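Long-range contacts in putative cell adhesion protein (Bacteroides eggerthii, PDB 4GPV), which is a putative cell adhesion protein of the FimA-like fimbrial family and probably serves as a building block of a bacterial pilus: residues Lys85-Ala90 against Arg193-Ala198; Thr120-Thr125 against Thr223-Leu228; Ala158-Ile163 against Phe249-Asn254; Lys169-Gly174 against Gly307-Gly312. All coordinates share one frame; numbering follows the deposited sequence. Where two conformers were deposited one is given.

Interaction 1. Residues Lys85-Ala90 against Arg193-Ala198; sequences KAYVVA and RFFGSA
Tyr87 and Phe195 form a T-shaped aromatic pair. The edge of the tyrosine ring points at the face of the phenylalanine ring. The ring centroids are 5.0 Å apart and the planes stand at 85°. Tyr87 CD2 lies over that face, offset toward the rim, and comes to 3.6 Å from Phe195 CE1. The far end of the Phe195 ring reaches the strand itself. Its CZ is 3.7 Å from Val88 O, which sits at the ring edge near its plane. Val89 supplies both methyls, one to each phenylalanine. Val89 CG2 meets Phe195 CE2 at 3.5 Å, and Val89 CG1 meets Phe194 CD1 at 3.6 Å. The first torsion of Val89 (chi1 179°) sets CG1 anti to the backbone N and CG2 anti to the carbonyl carbon, which splits the two methyls between the rings. No hydrogen bond joins the segments, so the contact is apolar. Behind it, Arg193 NE donates to Phe195 O at 3.1 Å and ties the ends of this short bend together. The tyrosine hydroxyl bonds to Glu106 on helix 106-111. Phe194 also stacks edge-to-face on Phe100 and meets the ring of Trp132. The buried contact joins strand 83-90 of the larger mixed sheet to the loop between strand 176-193 of the smaller one and helix 198-201. Helix 106-111 packs on Tyr87 and Phe195, and strand 133-138 adds Ser134 and Glu136 beside Phe195.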
# COMPACT_ATOMS: atom_id res chain seq x y z
N LYS A 85 -10.42 -10.20 -23.42
CA LYS A 85 -10.00 -9.40 -22.27
C LYS A 85 -8.52 -9.21 -22.25
O LYS A 85 -7.78 -10.15 -22.55
CB LYS A 85 -10.41 -10.11 -20.96
CG LYS A 85 -11.88 -9.99 -20.57
CD LYS A 85 -12.23 -8.65 -19.91
CE LYS A 85 -11.82 -8.52 -18.47
NZ LYS A 85 -12.09 -7.15 -17.97
N ALA A 86 -8.08 -8.00 -21.86
CA ALA A 86 -6.66 -7.67 -21.69
C ALA A 86 -6.45 -7.24 -20.25
O ALA A 86 -7.23 -6.44 -19.73
CB ALA A 86 -6.26 -6.56 -22.66
N TYR A 87 -5.49 -7.87 -19.57
CA TYR A 87 -5.08 -7.51 -18.22
C TYR A 87 -3.67 -7.02 -18.28
O TYR A 87 -2.84 -7.60 -19.02
CB TYR A 87 -5.18 -8.72 -17.30
CG TYR A 87 -6.59 -9.20 -17.02
CD1 TYR A 87 -7.24 -10.06 -17.89
CD2 TYR A 87 -7.19 -8.92 -15.80
CE1 TYR A 87 -8.53 -10.52 -17.61
CE2 TYR A 87 -8.46 -9.42 -15.50
CZ TYR A 87 -9.13 -10.21 -16.41
OH TYR A 87 -10.38 -10.70 -16.10
N VAL A 88 -3.38 -5.97 -17.51
CA VAL A 88 -2.02 -5.39 -17.49
C VAL A 88 -1.55 -5.29 -16.04
O VAL A 88 -2.30 -4.80 -15.18
CB VAL A 88 -1.94 -3.99 -18.19
CG1 VAL A 88 -0.55 -3.38 -18.08
CG2 VAL A 88 -2.36 -4.09 -19.67
N VAL A 89 -0.33 -5.72 -15.78
CA VAL A 89 0.30 -5.57 -14.48
C VAL A 89 1.62 -4.85 -14.73
O VAL A 89 2.40 -5.32 -15.55
CB VAL A 89 0.51 -6.90 -13.70
CG1 VAL A 89 1.21 -6.65 -12.37
CG2 VAL A 89 -0.82 -7.63 -13.46
N ALA A 90 1.86 -3.74 -14.05
CA ALA A 90 3.12 -3.00 -14.23
C ALA A 90 4.01 -3.17 -13.01
O ALA A 90 3.52 -3.27 -11.87
CB ALA A 90 2.82 -1.52 -14.42
N ARG A 193 -3.40 -8.04 -3.92
CA ARG A 193 -4.17 -8.63 -4.98
C ARG A 193 -4.16 -7.73 -6.18
O ARG A 193 -4.51 -6.54 -6.07
CB ARG A 193 -5.62 -8.86 -4.52
CG ARG A 193 -5.88 -10.19 -3.89
CD ARG A 193 -5.83 -11.32 -4.91
NE ARG A 193 -7.08 -11.56 -5.62
CZ ARG A 193 -7.97 -12.48 -5.28
NH1 ARG A 193 -7.80 -13.21 -4.20
NH2 ARG A 193 -9.06 -12.65 -6.01
N PHE A 194 -3.73 -8.26 -7.33
CA PHE A 194 -3.73 -7.41 -8.52
C PHE A 194 -5.12 -7.26 -9.10
O PHE A 194 -5.42 -6.21 -9.67
CB PHE A 194 -2.77 -7.99 -9.59
CG PHE A 194 -1.35 -8.05 -9.10
CD1 PHE A 194 -0.50 -6.95 -9.24
CD2 PHE A 194 -0.85 -9.20 -8.48
CE1 PHE A 194 0.83 -7.02 -8.79
CE2 PHE A 194 0.47 -9.25 -8.01
CZ PHE A 194 1.29 -8.16 -8.15
N PHE A 195 -5.93 -8.34 -9.05
CA PHE A 195 -7.28 -8.34 -9.62
C PHE A 195 -8.22 -8.92 -8.58
O PHE A 195 -7.83 -9.13 -7.44
CB PHE A 195 -7.30 -9.13 -10.94
CG PHE A 195 -6.32 -8.57 -11.92
CD1 PHE A 195 -6.58 -7.36 -12.57
CD2 PHE A 195 -5.11 -9.20 -12.16
CE1 PHE A 195 -5.63 -6.79 -13.40
CE2 PHE A 195 -4.16 -8.62 -13.00
CZ PHE A 195 -4.45 -7.44 -13.66
N GLY A 196 -9.46 -9.11 -8.96
CA GLY A 196 -10.43 -9.62 -8.00
C GLY A 196 -11.32 -8.51 -7.50
O GLY A 196 -11.21 -7.35 -7.92
N SER A 197 -12.21 -8.88 -6.61
CA SER A 197 -13.21 -7.96 -6.10
C SER A 197 -12.60 -6.97 -5.12
O SER A 197 -11.55 -7.22 -4.53
CB SER A 197 -14.31 -8.73 -5.40
OG SER A 197 -13.82 -9.28 -4.19
N ALA A 198 -13.30 -5.85 -4.93
CA ALA A 198 -12.88 -4.85 -3.97
C ALA A 198 -12.79 -5.51 -2.57
O ALA A 198 -11.85 -5.22 -1.83
CB ALA A 198 -13.89 -3.71 -3.98

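Interaction 2. Residues Thr120-Thr125 against Thr223-Leu228; sequences TDNAST and TTSTAL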
# COMPACT_ATOMS: atom_id res chain seq x y z
N THR A 120 13.33 -11.42 2.19
CA THR A 120 14.09 -11.17 3.41
C THR A 120 13.14 -10.72 4.52
O THR A 120 13.54 -10.64 5.68
CB THR A 120 15.16 -10.07 3.20
OG1 THR A 120 14.49 -8.80 3.03
CG2 THR A 120 16.14 -10.37 2.06
N ASP A 121 11.89 -10.31 4.13
CA ASP A 121 10.81 -9.76 4.99
C ASP A 121 11.08 -8.33 5.44
O ASP A 121 10.20 -7.71 6.04
CB ASP A 121 10.55 -10.64 6.24
CG ASP A 121 10.13 -12.06 5.96
OD1 ASP A 121 9.32 -12.28 5.03
OD2 ASP A 121 10.54 -12.96 6.73
N ASN A 122 12.25 -7.77 5.13
CA ASN A 122 12.67 -6.45 5.63
C ASN A 122 12.84 -5.39 4.56
O ASN A 122 13.30 -4.29 4.87
CB ASN A 122 13.98 -6.61 6.40
CG ASN A 122 13.82 -7.34 7.70
OD1 ASN A 122 12.98 -7.00 8.53
ND2 ASN A 122 14.68 -8.31 7.93
N ALA A 123 12.53 -5.71 3.32
CA ALA A 123 12.60 -4.72 2.22
C ALA A 123 11.27 -4.77 1.48
O ALA A 123 10.78 -5.85 1.22
CB ALA A 123 13.76 -5.03 1.29
N SER A 124 10.64 -3.60 1.23
CA SER A 124 9.35 -3.56 0.55
C SER A 124 9.46 -3.80 -0.96
O SER A 124 10.45 -3.41 -1.60
CB SER A 124 8.64 -2.23 0.77
OG SER A 124 7.28 -2.38 0.37
N THR A 125 8.41 -4.42 -1.52
CA THR A 125 8.28 -4.58 -2.95
C THR A 125 7.85 -3.25 -3.57
O THR A 125 7.98 -3.05 -4.79
CB THR A 125 7.26 -5.67 -3.28
OG1 THR A 125 5.99 -5.36 -2.68
CG2 THR A 125 7.74 -7.07 -2.87
N THR A 223 4.76 -11.09 10.81
CA THR A 223 6.20 -11.08 10.58
C THR A 223 6.75 -9.68 10.81
O THR A 223 6.14 -8.71 10.34
CB THR A 223 6.52 -11.58 9.15
OG1 THR A 223 6.00 -12.92 9.01
CG2 THR A 223 8.03 -11.60 8.84
N THR A 224 7.88 -9.54 11.52
CA THR A 224 8.46 -8.21 11.72
C THR A 224 9.17 -7.77 10.43
O THR A 224 9.71 -8.61 9.69
CB THR A 224 9.41 -8.14 12.91
OG1 THR A 224 10.52 -9.02 12.71
CG2 THR A 224 8.72 -8.43 14.22
N SER A 225 9.14 -6.47 10.18
CA SER A 225 9.80 -5.86 9.03
C SER A 225 10.42 -4.55 9.44
O SER A 225 9.71 -3.63 9.88
CB SER A 225 8.82 -5.62 7.89
OG SER A 225 9.52 -4.96 6.85
N THR A 226 11.74 -4.42 9.22
CA THR A 226 12.42 -3.16 9.54
C THR A 226 11.99 -2.06 8.56
O THR A 226 12.16 -0.89 8.89
CB THR A 226 13.95 -3.32 9.53
OG1 THR A 226 14.33 -3.75 8.23
CG2 THR A 226 14.46 -4.26 10.60
N ALA A 227 11.42 -2.41 7.41
CA ALA A 227 10.94 -1.40 6.45
C ALA A 227 9.74 -0.62 7.02
O ALA A 227 9.34 0.39 6.45
CB ALA A 227 10.53 -2.06 5.15
N LEU A 228 9.14 -1.13 8.10
CA LEU A 228 7.95 -0.50 8.70
C LEU A 228 8.29 0.28 9.99
O LEU A 228 7.42 0.55 10.81
CB LEU A 228 6.84 -1.52 8.94
CG LEU A 228 6.30 -2.20 7.69
CD1 LEU A 228 5.24 -3.20 8.05
CD2 LEU A 228 5.83 -1.18 6.61
O HOH W 1 7.13 -14.36 6.44
O HOH W 2 12.50 -7.61 11.28
O HOH W 3 14.68 -1.92 6.30
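Asn122 and Thr226 meet in one of two direct hydrogen bonds between the segments. Asn122 OD1 accepts from Thr226 N at 2.9 Å, with an N-H...O angle of 161° and the donor tilted 21° from the amide carbonyl plane. Ser225 OG donates to Asp121 O, also at 2.9 Å, in the carbonyl plane and on a lone pair. Ser225 OG also accepts from Ala227 N two residues on, an ST turn, so this hydroxyl both donates across the contact and accepts within its own turn. Thr120 OG1 makes a second ST turn by accepting from Asn122 N. Three waters add bridges. One donates to Asn122 OD1 at 2.9 Å and also bonds Thr224 OG1, giving the amide oxygen a second partner. Another donates to Asn122 O and bonds Thr226 OG1. The third links Thr223 OG1 to Asp121 OD1, the latter bond being weak. Van der Waals contacts flank these bonds. Thr223 CG2 lies against the Asp121 carboxylate, 3.5 Å from OD2, and the two side chains cross at about a right angle. Ala227 CB rests 3.6 Å from Asn122 O. This surface contact joins the loop between strands 113-115 and 133-138 to strand 222-224, which pairs parallel with strand 207-209, and to the short 3-10 segment 226-227 beyond it. Tyr208 of strand 207-209 packs on Asp121 and Thr223.

Interaction 3. Residues Ala158-Ile163 against Phe249-Asn254; sequences AKIQLI and FYTFGN
Tyr250 and Lys159 lie side by side on one face of the sheet and point the same way. Lys159 CD approaches the ring obliquely, 4.0 Å from Tyr250 CE1. Ala158 O sits at the ring edge, near its plane. Outside the pair, His248 meets the tyrosine in an edge-to-face contact. Phe249 is on the other face of the sheet, where Leu185 and Leu263 touch its side chain. Ile160 and Thr251 share that face. Ile160 CD1 touches Thr251 CG2 at 3.7 Å. The threonine methyl is held between its backbone N and carbonyl carbon, with OG1 anti to the N (chi1 -170°).

The backbones form an antiparallel ladder. Ala158 with Thr251 and Ile160 with Phe249 are hydrogen-bonded pairs, and Lys159 with Tyr250 between them is a non-hydrogen-bonded pair. Ala158 N donates to Thr251 O at 2.9 Å in a nearly straight bond (177°). Ile160 N donates to Phe249 O at 2.8 Å. The return bonds run from Thr251 N to Ala158 O at 3.0 Å and from Phe249 N to Ile160 O at 2.9 Å. Two CA-H...O contacts fill the middle: Tyr250 CA to Ala158 O at 3.4 Å, and Lys159 CA to Phe249 O at 3.5 Å.

Beyond CD the Lys159 chain bends and leads away from the tyrosine, and NZ forms salt bridges with Glu43 and Asp41. Its CG and CD lie beside the ring while the ammonium meets two acidic groups, which would probably favour the charged form. The opposite face stays largely apolar, as suits a sheet surface turned toward the strands 176-193 and 262-271.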
# COMPACT_ATOMS: atom_id res chain seq x y z
N ALA A 158 -1.81 1.21 -1.06
CA ALA A 158 -2.26 2.45 -0.46
C ALA A 158 -1.03 3.17 0.08
O ALA A 158 0.01 2.52 0.34
CB ALA A 158 -3.26 2.16 0.68
N LYS A 159 -1.12 4.46 0.30
CA LYS A 159 -0.03 5.24 0.85
C LYS A 159 -0.50 5.90 2.14
O LYS A 159 -1.63 6.42 2.18
CB LYS A 159 0.39 6.30 -0.19
CG LYS A 159 1.57 7.15 0.23
CD LYS A 159 2.02 8.02 -0.96
CE LYS A 159 1.63 9.45 -0.89
NZ LYS A 159 2.11 10.21 -2.08
N ILE A 160 0.35 5.88 3.17
CA ILE A 160 0.01 6.52 4.46
C ILE A 160 1.10 7.55 4.76
O ILE A 160 2.25 7.16 4.86
CB ILE A 160 -0.12 5.47 5.60
CG1 ILE A 160 -1.25 4.46 5.29
CG2 ILE A 160 -0.38 6.18 6.98
CD1 ILE A 160 -1.22 3.22 6.21
N GLN A 161 0.73 8.83 4.96
CA GLN A 161 1.69 9.89 5.29
C GLN A 161 1.46 10.34 6.71
O GLN A 161 0.30 10.45 7.12
CB GLN A 161 1.52 11.11 4.35
CG GLN A 161 2.12 10.88 2.98
CD GLN A 161 1.78 12.00 2.03
OE1 GLN A 161 0.66 12.11 1.53
NE2 GLN A 161 2.74 12.86 1.79
N LEU A 162 2.53 10.70 7.44
CA LEU A 162 2.41 11.17 8.81
C LEU A 162 2.92 12.60 8.94
O LEU A 162 4.04 12.90 8.51
CB LEU A 162 3.20 10.23 9.76
CG LEU A 162 3.32 10.67 11.20
CD1 LEU A 162 1.94 10.74 11.88
CD2 LEU A 162 4.28 9.75 11.98
N ILE A 163 2.08 13.47 9.53
CA ILE A 163 2.40 14.86 9.91
C ILE A 163 2.36 14.92 11.44
O ILE A 163 1.30 14.65 12.02
CB ILE A 163 1.43 15.88 9.24
CG1 ILE A 163 1.55 15.85 7.71
CG2 ILE A 163 1.64 17.30 9.78
CD1 ILE A 163 0.44 16.58 7.01
N PHE A 249 4.48 5.45 4.34
CA PHE A 249 4.60 4.00 4.14
C PHE A 249 3.67 3.58 3.04
O PHE A 249 2.61 4.18 2.86
CB PHE A 249 4.21 3.23 5.43
CG PHE A 249 5.13 3.40 6.61
CD1 PHE A 249 6.43 2.89 6.59
CD2 PHE A 249 4.67 3.99 7.78
CE1 PHE A 249 7.27 3.02 7.70
CE2 PHE A 249 5.49 4.09 8.91
CZ PHE A 249 6.78 3.62 8.86
N TYR A 250 4.06 2.55 2.30
CA TYR A 250 3.17 1.89 1.34
C TYR A 250 2.66 0.65 2.01
O TYR A 250 3.44 -0.05 2.67
CB TYR A 250 3.89 1.51 0.03
CG TYR A 250 4.51 2.70 -0.64
CD1 TYR A 250 3.72 3.72 -1.17
CD2 TYR A 250 5.89 2.83 -0.73
CE1 TYR A 250 4.30 4.85 -1.76
CE2 TYR A 250 6.48 3.92 -1.36
CZ TYR A 250 5.68 4.94 -1.85
OH TYR A 250 6.29 6.02 -2.42
N THR A 251 1.38 0.33 1.82
CA THR A 251 0.87 -0.89 2.45
C THR A 251 -0.24 -1.45 1.59
O THR A 251 -0.67 -0.79 0.65
CB THR A 251 0.38 -0.58 3.90
OG1 THR A 251 0.11 -1.83 4.57
CG2 THR A 251 -0.88 0.30 3.94
N PHE A 252 -0.72 -2.64 1.91
CA PHE A 252 -1.82 -3.16 1.13
C PHE A 252 -3.19 -3.02 1.87
O PHE A 252 -3.24 -2.70 3.08
CB PHE A 252 -1.56 -4.63 0.74
CG PHE A 252 -0.45 -4.80 -0.27
CD1 PHE A 252 -0.28 -3.88 -1.31
CD2 PHE A 252 0.39 -5.90 -0.21
CE1 PHE A 252 0.77 -4.05 -2.25
CE2 PHE A 252 1.42 -6.07 -1.17
CZ PHE A 252 1.58 -5.15 -2.18
N GLY A 253 -4.27 -3.27 1.14
CA GLY A 253 -5.64 -3.17 1.65
C GLY A 253 -5.84 -3.94 2.93
O GLY A 253 -5.27 -5.01 3.11
N ASN A 254 -6.58 -3.38 3.87
CA ASN A 254 -6.83 -4.06 5.13
C ASN A 254 -8.11 -3.50 5.76
O ASN A 254 -8.07 -2.42 6.33
CB ASN A 254 -5.65 -3.93 6.13
CG ASN A 254 -5.84 -4.75 7.39
OD1 ASN A 254 -6.76 -5.59 7.52
ND2 ASN A 254 -5.02 -4.49 8.38

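Interaction 4. Residues Lys169-Gly174 against Gly307-Gly312; sequences KNMTGG and GDVAAG
Lys169 and Asp308 form a parallel beta bridge between segments 169-174 and 307-312. A type I beta turn from Val309 to Gly312 follows in the second segment.

The backbone bonds come first. Lys169 N donates to Gly307 O at 2.9 Å, and Val309 N donates to Lys169 O at 2.8 Å. The two bonds hold Lys169 from both its N-H and its C=O. Ala310 N reaches Asn170 O at 3.1 Å, but that bond is weak, with an angle of 124°.

One side-chain bond crosses the contact. Asn170 ND2 donates to Asp308 OD1 at 3.0 Å, with an N-H...O angle of 162°. The oxygen lies close to the amide plane, whereas the nitrogen stands well above the carboxylate plane. The two planes are 57° apart. The ammonium of Lys169 is also near this carboxylate without touching it, so a mild electrostatic attraction is likely.

Van der Waals contacts complete the junction. Ala310 CB packs on Asn170 CB at 3.7 Å and on Gly174 CA at 3.9 Å. Val309 is buried and also touches Ile178 of strand 176-193 and Arg168. The contact thus joins the loop between strands 146-169 and 176-193 to the one after strand 297-306. Met171 is a selenomethionine with two conformers, and in one of them Met171 CG meets Val309 CG2 at 3.7 Å.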
# COMPACT_ATOMS: atom_id res chain seq x y z
N LYS A 169 5.93 19.65 26.12
CA LYS A 169 6.97 20.49 26.72
C LYS A 169 7.79 19.67 27.68
O LYS A 169 7.27 18.73 28.26
CB LYS A 169 6.34 21.69 27.47
CG LYS A 169 5.46 22.61 26.63
CD LYS A 169 4.92 23.79 27.44
CE LYS A 169 3.79 23.43 28.38
NZ LYS A 169 3.25 24.62 29.08
N ASN A 170 9.05 20.09 27.91
CA ASN A 170 9.95 19.49 28.89
C ASN A 170 10.04 17.97 28.76
O ASN A 170 9.82 17.24 29.75
CB ASN A 170 9.51 19.88 30.30
CG ASN A 170 9.35 21.37 30.52
OD1 ASN A 170 10.14 22.20 30.04
ND2 ASN A 170 8.30 21.73 31.24
N MSE A 171 10.35 17.51 27.55
CA MSE A 171 10.47 16.08 27.28
C MSE A 171 11.74 15.50 27.91
O MSE A 171 11.78 14.30 28.16
CB MSE A 171 10.46 15.81 25.79
CG MSE A 171 9.09 15.95 25.18
SE MSE A 171 9.22 15.79 23.28
CE MSE A 171 9.80 13.87 23.12
N THR A 172 12.75 16.33 28.17
CA THR A 172 14.01 15.93 28.80
C THR A 172 14.34 16.91 29.93
O THR A 172 13.78 18.02 29.99
CB THR A 172 15.18 15.86 27.78
OG1 THR A 172 15.51 17.16 27.32
CG2 THR A 172 14.91 14.93 26.60
N GLY A 173 15.23 16.48 30.83
CA GLY A 173 15.68 17.30 31.94
C GLY A 173 14.90 17.14 33.23
O GLY A 173 15.42 17.48 34.29
N GLY A 174 13.66 16.64 33.14
CA GLY A 174 12.78 16.45 34.29
C GLY A 174 12.79 15.04 34.86
O GLY A 174 13.62 14.21 34.47
N GLY A 307 1.10 18.32 26.26
CA GLY A 307 1.32 17.96 27.66
C GLY A 307 2.71 18.31 28.15
O GLY A 307 3.67 18.31 27.37
N ASP A 308 2.82 18.62 29.45
CA ASP A 308 4.12 18.89 30.07
C ASP A 308 4.64 17.53 30.50
O ASP A 308 4.11 16.95 31.45
CB ASP A 308 4.00 19.88 31.25
CG ASP A 308 5.30 20.29 31.94
OD1 ASP A 308 6.33 19.59 31.75
OD2 ASP A 308 5.28 21.28 32.71
N VAL A 309 5.63 17.00 29.77
CA VAL A 309 6.16 15.65 30.00
C VAL A 309 6.78 15.51 31.39
O VAL A 309 6.40 14.59 32.11
CB VAL A 309 7.14 15.20 28.89
CG1 VAL A 309 7.88 13.92 29.28
CG2 VAL A 309 6.39 15.01 27.58
N ALA A 310 7.69 16.44 31.79
CA ALA A 310 8.35 16.40 33.09
C ALA A 310 7.35 16.34 34.23
O ALA A 310 7.63 15.69 35.24
CB ALA A 310 9.25 17.62 33.25
N ALA A 311 6.14 16.94 34.03
CA ALA A 311 5.04 17.01 34.98
C ALA A 311 4.00 15.86 34.88
O ALA A 311 3.01 15.89 35.61
CB ALA A 311 4.33 18.35 34.85
N GLY A 312 4.23 14.86 34.03
CA GLY A 312 3.33 13.72 33.87
C GLY A 312 2.34 13.74 32.71
O GLY A 312 1.53 12.82 32.55

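Overall arrangement
The four contacts are spread along an elongated beta-rich chain. Interaction 3 lies nearest the middle, about 5 Å from the chain centre. Interactions 1 and 4 lie on opposite sides of that centre, with their own centres about 51 Å apart. Interactions 1 and 3 reach the same mixed sheet. The long strand 146-169 passes interaction 1, takes part in interaction 3 and ends at interaction 4. Interactions 2 and 3 touch, where Ala227 O and Leu228 O pack on the Phe249 ring. In sequence all first segments precede all second ones, so every pair interleaves. These crossings join segments far apart in sequence. The elongated spread of the contacts is consistent with a pilus subunit.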